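Local atomic coordinates of carboxypeptidase D (Drosophila melanogaster, PDB entry 3MN8), a protein that removes C-terminal arginine or lysine residues from peptides and proteins as a zinc-dependent carboxypeptidase, here seen as its first catalytic domain with the following transthyretin-like domain. Residues A115-L118 with L119-E123; L251-T254 with Y255-H259; L377-P380 with G381-V385. All blocks are in the same frame, centred on the assembly; numbering follows the deposited sequence.

Contact 1 of 3, residues A115-L118 with L119-E123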
loop_
_atom_site.group_PDB
_atom_site.type_symbol
_atom_site.label_atom_id
_atom_site.label_comp_id
_atom_site.label_asym_id
_atom_site.label_seq_id
_atom_site.Cartn_x
_atom_site.Cartn_y
_atom_site.Cartn_z
ATOM N N ALA A 115 10.389 9.526 0.743
ATOM C CA ALA A 115 11.086 9.638 -0.535
ATOM C C ALA A 115 12.503 10.152 -0.338
ATOM O O ALA A 115 13.479 9.483 -0.683
ATOM C CB ALA A 115 10.316 10.576 -1.471
ATOM N N GLN A 116 12.609 11.356 0.211
ATOM C CA GLN A 116 13.899 11.948 0.499
ATOM C C GLN A 116 14.736 11.040 1.397
ATOM O O GLN A 116 15.899 10.762 1.095
ATOM C CB GLN A 116 13.694 13.295 1.170
ATOM C CG GLN A 116 12.982 14.329 0.300
ATOM C CD GLN A 116 12.572 15.572 1.100
ATOM O OE1 GLN A 116 13.363 16.504 1.293
ATOM N NE2 GLN A 116 11.337 15.572 1.587
ATOM N N TYR A 117 14.130 10.576 2.490
ATOM C CA TYR A 117 14.803 9.721 3.465
ATOM C C TYR A 117 15.463 8.499 2.828
ATOM O O TYR A 117 16.662 8.263 2.974
ATOM C CB TYR A 117 13.817 9.268 4.540
ATOM C CG TYR A 117 14.456 8.438 5.626
ATOM C CD1 TYR A 117 15.111 9.040 6.689
ATOM C CD2 TYR A 117 14.412 7.052 5.585
ATOM C CE1 TYR A 117 15.708 8.292 7.685
ATOM C CE2 TYR A 117 15.005 6.281 6.580
ATOM C CZ TYR A 117 15.652 6.911 7.629
ATOM O OH TYR A 117 16.247 6.165 8.615
ATOM N N LEU A 118 14.672 7.715 2.119
ATOM C CA LEU A 118 15.187 6.541 1.443
ATOM C C LEU A 118 16.326 6.883 0.503
ATOM O O LEU A 118 17.406 6.312 0.591
ATOM C CB LEU A 118 14.073 5.836 0.669
ATOM C CG LEU A 118 13.139 5.040 1.570
ATOM C CD1 LEU A 118 12.004 4.418 0.772
ATOM C CD2 LEU A 118 13.937 3.981 2.331
ATOM N N LEU A 119 16.083 7.809 -0.410
ATOM C CA LEU A 119 17.094 8.136 -1.400
ATOM C C LEU A 119 18.379 8.633 -0.772
ATOM O O LEU A 119 19.446 8.082 -1.034
ATOM C CB LEU A 119 16.562 9.151 -2.405
ATOM C CG LEU A 119 15.688 8.507 -3.476
ATOM C CD1 LEU A 119 15.050 9.576 -4.368
ATOM C CD2 LEU A 119 16.520 7.505 -4.282
ATOM N N GLY A 120 18.271 9.661 0.065
ATOM C CA GLY A 120 19.442 10.304 0.644
ATOM C C GLY A 120 20.173 9.475 1.693
ATOM O O GLY A 120 21.251 9.859 2.151
ATOM N N ASN A 121 19.599 8.335 2.068
ATOM C CA ASN A 121 20.226 7.486 3.066
ATOM C C ASN A 121 20.563 6.065 2.625
ATOM O O ASN A 121 21.407 5.414 3.244
ATOM C CB ASN A 121 19.379 7.454 4.327
ATOM C CG ASN A 121 19.488 8.733 5.113
ATOM O OD1 ASN A 121 20.405 8.907 5.921
ATOM N ND2 ASN A 121 18.554 9.647 4.881
ATOM N N HIS A 122 19.921 5.601 1.556
ATOM C CA HIS A 122 20.050 4.212 1.099
ATOM C C HIS A 122 21.493 3.732 0.849
ATOM O O HIS A 122 21.793 2.546 1.007
ATOM C CB HIS A 122 19.188 3.954 -0.152
ATOM C CG HIS A 122 19.889 4.243 -1.445
ATOM N ND1 HIS A 122 19.841 5.477 -2.057
ATOM C CD2 HIS A 122 20.659 3.457 -2.237
ATOM C CE1 HIS A 122 20.551 5.440 -3.172
ATOM N NE2 HIS A 122 21.058 4.227 -3.305
ATOM N N GLU A 123 22.384 4.629 0.450
ATOM C CA GLU A 123 23.779 4.226 0.283
ATOM C C GLU A 123 24.575 4.294 1.591
ATOM O O GLU A 123 25.611 3.645 1.720
ATOM C CB GLU A 123 24.472 5.043 -0.812
ATOM C CG GLU A 123 23.969 4.741 -2.218
ATOM C CD GLU A 123 24.936 5.194 -3.304
ATOM O OE1 GLU A 123 25.764 6.094 -3.042
ATOM O OE2 GLU A 123 24.867 4.646 -4.427
#
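Y117 and N121 meet one helical turn apart, where the carboxamide of N121 reaches back to the Y117 carbonyl. ND2 of N121 lies 3.0 Å from Y117 O, with an N-H...O angle of 155°. The acceptor sits in the amide plane, and the donor lies in the carbonyl plane on a lone pair. The side chains cross at about a right angle, and ND2 lies oblique to the Y117 ring, 3.9 Å from its CD1. The CG of N121 lies beside its own backbone N (chi1 -74°), and this turns the amide back along the helix. Its other end is also used: OD1 accepts from the backbone N of D31, so both amide atoms have partners.

The preceding carbonyls keep the ordinary helical pattern. L119 N donates to A115 O at 3.1 Å, and G120 N to Q116 O at 2.8 Å. Beyond them L118 O collects two backbone donors, H122 N at 2.8 Å and, weakly, N121 N at 3.3 Å. L119 O is reached instead by a side chain, since H122 ND1 donates to it over 2.8 Å. With CG of H122 between its backbone N and carbonyl carbon (chi1 89°), ND1 is turned back to L119 O, which is tilted somewhat from the ring plane.

The other polar ends have partners too: Y117 OH bonds E30 OE2, and Q116 NE2 bonds V112 O, one turn back on the same helix. L118 rests on L128 of helix 126-134, while A115 and L119 meet L53 of helix 43-56. The arrangement is that of a helix C-terminus, the end of helix 106-121 of the metallocarboxypeptidase domain, where side-chain N-H groups of N121 and H122 bond to the carbonyls of Y117 and L119 as the regular backbone pattern gives out.

Contact 2 of 3, residues L251-T254 with Y255-H259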
loop_
_atom_site.group_PDB
_atom_site.type_symbol
_atom_site.label_atom_id
_atom_site.label_comp_id
_atom_site.label_asym_id
_atom_site.label_seq_id
_atom_site.Cartn_x
_atom_site.Cartn_y
_atom_site.Cartn_z
ATOM N N LEU A 251 0.225 -7.637 9.275
ATOM C CA LEU A 251 0.550 -6.359 8.663
ATOM C C LEU A 251 0.142 -5.202 9.550
ATOM O O LEU A 251 0.960 -4.350 9.896
ATOM C CB LEU A 251 -0.131 -6.240 7.305
ATOM C CG LEU A 251 0.375 -7.272 6.300
ATOM C CD1 LEU A 251 -0.423 -7.224 5.007
ATOM C CD2 LEU A 251 1.876 -7.097 6.055
ATOM N N ALA A 252 -1.132 -5.171 9.914
ATOM C CA ALA A 252 -1.652 -4.125 10.790
ATOM C C ALA A 252 -0.858 -4.015 12.087
ATOM O O ALA A 252 -0.620 -2.907 12.586
ATOM C CB ALA A 252 -3.133 -4.372 11.090
ATOM N N HIS A 253 -0.460 -5.161 12.639
ATOM C CA HIS A 253 0.268 -5.175 13.905
ATOM C C HIS A 253 1.685 -4.694 13.714
ATOM O O HIS A 253 2.233 -4.016 14.584
ATOM C CB HIS A 253 0.277 -6.560 14.538
ATOM C CG HIS A 253 -0.822 -6.774 15.537
ATOM N ND1 HIS A 253 -1.736 -7.803 15.436
ATOM C CD2 HIS A 253 -1.155 -6.088 16.658
ATOM C CE1 HIS A 253 -2.586 -7.741 16.446
ATOM N NE2 HIS A 253 -2.252 -6.710 17.204
ATOM N N THR A 254 2.273 -5.039 12.571
ATOM C CA THR A 254 3.609 -4.552 12.238
ATOM C C THR A 254 3.688 -3.031 12.345
ATOM O O THR A 254 4.645 -2.487 12.888
ATOM C CB THR A 254 4.020 -4.930 10.816
ATOM O OG1 THR A 254 3.947 -6.350 10.656
ATOM C CG2 THR A 254 5.432 -4.461 10.554
ATOM N N TYR A 255 2.682 -2.342 11.814
ATOM C CA TYR A 255 2.673 -0.884 11.843
ATOM C C TYR A 255 2.355 -0.356 13.245
ATOM O O TYR A 255 3.061 0.503 13.782
ATOM C CB TYR A 255 1.673 -0.327 10.820
ATOM C CG TYR A 255 1.893 1.137 10.519
ATOM C CD1 TYR A 255 1.463 2.124 11.411
ATOM C CD2 TYR A 255 2.546 1.537 9.350
ATOM C CE1 TYR A 255 1.669 3.477 11.147
ATOM C CE2 TYR A 255 2.761 2.885 9.072
ATOM C CZ TYR A 255 2.320 3.851 9.977
ATOM O OH TYR A 255 2.526 5.188 9.715
ATOM N N SER A 256 1.291 -0.875 13.840
ATOM C CA SER A 256 0.862 -0.367 15.128
ATOM C C SER A 256 1.901 -0.686 16.202
ATOM O O SER A 256 2.278 0.185 16.989
ATOM C CB SER A 256 -0.508 -0.942 15.495
ATOM O OG SER A 256 -1.011 -0.348 16.681
ATOM N N ASP A 257 2.357 -1.936 16.234
ATOM C CA ASP A 257 3.330 -2.369 17.239
ATOM C C ASP A 257 4.529 -1.416 17.252
ATOM O O ASP A 257 5.077 -1.109 18.308
ATOM C CB ASP A 257 3.793 -3.820 16.990
ATOM C CG ASP A 257 2.744 -4.863 17.391
ATOM O OD1 ASP A 257 1.622 -4.465 17.753
ATOM O OD2 ASP A 257 3.036 -6.085 17.346
ATOM N N ASN A 258 4.921 -0.949 16.069
ATOM C CA ASN A 258 6.061 -0.046 15.928
ATOM C C ASN A 258 5.724 1.440 16.074
ATOM O O ASN A 258 6.576 2.297 15.852
ATOM C CB ASN A 258 6.764 -0.291 14.595
ATOM C CG ASN A 258 7.660 -1.512 14.636
ATOM O OD1 ASN A 258 8.775 -1.462 15.166
ATOM N ND2 ASN A 258 7.176 -2.624 14.087
ATOM N N HIS A 259 4.483 1.738 16.448
ATOM C CA HIS A 259 4.022 3.115 16.565
ATOM C C HIS A 259 3.674 3.375 18.018
ATOM O O HIS A 259 2.674 2.873 18.520
ATOM C CB HIS A 259 2.801 3.352 15.662
ATOM C CG HIS A 259 2.421 4.799 15.519
ATOM N ND1 HIS A 259 2.062 5.586 16.594
ATOM C CD2 HIS A 259 2.329 5.595 14.426
ATOM C CE1 HIS A 259 1.770 6.803 16.169
ATOM N NE2 HIS A 259 1.928 6.837 14.858
#
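N258 closes onto T254 with its side-chain amide: ND2 lies 2.8 Å from T254 O. The N-H...O angle of 176° makes this bond almost straight, and the carbonyl oxygen lies in the amide plane. The CG of N258 stands beside the backbone N (chi1 -79°), bringing ND2 back over the preceding turn. With an alanine here, the T254 carbonyl would probably be left without this donor and the helix end held less firmly.

On another side of the turn, D257 OD1 approaches the H253 ring at its edge, near the ring plane, 3.4 Å from CD2. Ring and carboxylate planes are 47° apart; no hydrogen bond joins them.

Beneath these side chains run the helical bonds Y255 N to L251 O (3.3 Å) and S256 N to A252 O (3.1 Å), and T254 OG1 bonds Q250 O one turn back. H259 N then reaches S256 O at 2.8 Å, an i to i-3 bond, as is common where a helix ends.

Outside the helix, S256 OG bonds G274 O and Y255 OH bonds N324 OD1. This C-terminal end of helix 245-257 in the metallocarboxypeptidase domain brings the Y255 side chain about 8 Å from that of E305, the predicted proton donor/acceptor. It lies between helix 317-333, met by T254, Y255 and N258, and the sheet, where A252 and S256 pack on I276 of strand 276-278 and Y255 on I304 of strand 300-305.

Contact 3 of 3, residues L377-P380 with G381-V385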
loop_
_atom_site.group_PDB
_atom_site.type_symbol
_atom_site.label_atom_id
_atom_site.label_comp_id
_atom_site.label_asym_id
_atom_site.label_seq_id
_atom_site.Cartn_x
_atom_site.Cartn_y
_atom_site.Cartn_z
ATOM N N LEU A 377 2.358 -13.755 0.348
ATOM C CA LEU A 377 2.662 -13.347 1.703
ATOM C C LEU A 377 2.105 -14.387 2.645
ATOM O O LEU A 377 0.955 -14.794 2.516
ATOM C CB LEU A 377 2.035 -11.989 1.994
ATOM C CG LEU A 377 2.452 -10.856 1.065
ATOM C CD1 LEU A 377 1.952 -9.538 1.623
ATOM C CD2 LEU A 377 3.961 -10.836 0.872
ATOM N N LEU A 378 2.906 -14.808 3.608
ATOM C CA LEU A 378 2.446 -15.821 4.542
ATOM C C LEU A 378 2.892 -15.558 5.977
ATOM O O LEU A 378 3.970 -15.052 6.241
ATOM C CB LEU A 378 2.877 -17.224 4.078
ATOM C CG LEU A 378 2.205 -17.842 2.837
ATOM C CD1 LEU A 378 2.916 -19.099 2.388
ATOM C CD2 LEU A 378 0.738 -18.154 3.089
ATOM N N THR A 379 2.012 -15.892 6.898
ATOM C CA THR A 379 2.341 -15.985 8.296
ATOM C C THR A 379 3.268 -17.176 8.445
ATOM O O THR A 379 3.220 -18.093 7.625
ATOM C CB THR A 379 1.051 -16.241 9.073
ATOM O OG1 THR A 379 0.279 -15.033 9.080
ATOM C CG2 THR A 379 1.327 -16.688 10.512
ATOM N N PRO A 380 4.133 -17.161 9.471
ATOM C CA PRO A 380 4.912 -18.369 9.779
ATOM C C PRO A 380 4.035 -19.631 9.930
ATOM O O PRO A 380 2.881 -19.555 10.387
ATOM C CB PRO A 380 5.596 -18.010 11.099
ATOM C CG PRO A 380 5.769 -16.512 11.012
ATOM C CD PRO A 380 4.541 -16.007 10.295
ATOM N N GLY A 381 4.588 -20.778 9.539
ATOM C CA GLY A 381 3.848 -22.025 9.532
ATOM C C GLY A 381 4.254 -22.895 8.359
ATOM O O GLY A 381 5.218 -22.582 7.659
ATOM N N LEU A 382 3.542 -23.998 8.139
ATOM C CA LEU A 382 3.877 -24.850 7.013
ATOM C C LEU A 382 2.676 -25.044 6.114
ATOM O O LEU A 382 1.558 -25.218 6.593
ATOM C CB LEU A 382 4.475 -26.185 7.469
ATOM C CG LEU A 382 3.609 -27.272 8.101
ATOM C CD1 LEU A 382 2.659 -27.913 7.088
ATOM C CD2 LEU A 382 4.514 -28.330 8.703
ATOM N N TYR A 383 2.921 -25.011 4.806
ATOM C CA TYR A 383 1.845 -25.018 3.826
ATOM C C TYR A 383 2.048 -25.975 2.646
ATOM O O TYR A 383 3.160 -26.355 2.307
ATOM C CB TYR A 383 1.648 -23.615 3.288
ATOM C CG TYR A 383 1.557 -22.541 4.342
ATOM C CD1 TYR A 383 2.695 -22.093 5.011
ATOM C CD2 TYR A 383 0.334 -21.944 4.646
ATOM C CE1 TYR A 383 2.616 -21.088 5.975
ATOM C CE2 TYR A 383 0.240 -20.940 5.602
ATOM C CZ TYR A 383 1.382 -20.513 6.265
ATOM O OH TYR A 383 1.277 -19.512 7.212
ATOM N N SER A 384 0.943 -26.361 2.024
ATOM C CA SER A 384 0.982 -27.095 0.769
ATOM C C SER A 384 0.578 -26.149 -0.349
ATOM O O SER A 384 -0.585 -25.750 -0.473
ATOM C CB SER A 384 0.049 -28.304 0.815
ATOM O OG SER A 384 0.717 -29.422 1.370
ATOM N N VAL A 385 1.555 -25.766 -1.152
ATOM C CA VAL A 385 1.306 -24.830 -2.236
ATOM C C VAL A 385 1.221 -25.592 -3.546
ATOM O O VAL A 385 1.969 -26.550 -3.754
ATOM C CB VAL A 385 2.440 -23.797 -2.331
ATOM C CG1 VAL A 385 2.020 -22.634 -3.189
ATOM C CG2 VAL A 385 2.834 -23.327 -0.944
#
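T379 O receives the phenolic hydroxyl of Y383, four residues further on, in a hydrogen bond modelled at 2.4 Å from OH. The exact length is doubtful at 2.7 Å resolution; T379 O lies at the ring edge, near its plane, as expected for such a bond. With CG of Y383 beside its backbone N (chi1 -48°), the ring reaches back toward the loop before the strand.

L378 fills one face of that ring. Its CD1 stands 4.1 Å from the centroid of the Y383 ring and only 13° off the normal, a CH-pi contact, while L378 CD2 comes to 3.8 Å from Y383 CE2. The ring is thus held by a methyl over one face and a carbonyl at its edge.

G381 makes the bend between loop and strand. At its backbone angles (phi 144°) a CB would be jammed against P380 O, which suits a residue without a side chain. The sequence L378-T379-P380-G381-L382-Y383 follows the Leu-x-Pro-Gly-x-Tyr pattern of a tyrosine corner, in which a tyrosine near the start of an antiparallel strand bonds back to the backbone of the preceding connection.

Around the corner, L378 O accepts from N404 ND2, and T379 touches R246, V247 and Q250 of helix 245-257. Strand 381-388 lies between its antiparallel neighbours: G381 and Y383 pair with V402 and V400 of strand 398-402, and the Y383 side chain also touches V358 of strand 355-358.

In the fold
Along the chain the three contacts come in series. Contacts 1 and 2 close helices 106-121 and 245-257 of the catalytic domain, about 22 Å apart centre to centre and not touching; both meet helix 317-333, through W321 for the first and N324 for the second. Contact 3 belongs to the transthyretin-like domain, its centre about 33 Å from that of contact 1 but about 20 Å from that of contact 2, with nearest atoms of contacts 2 and 3 about 5 Å apart. Q250 helps bridge this last gap: its backbone serves T254, and T379 and P380 touch it. The tyrosine corner thus lies at the junction of the domains, while contact 1 is remote from it.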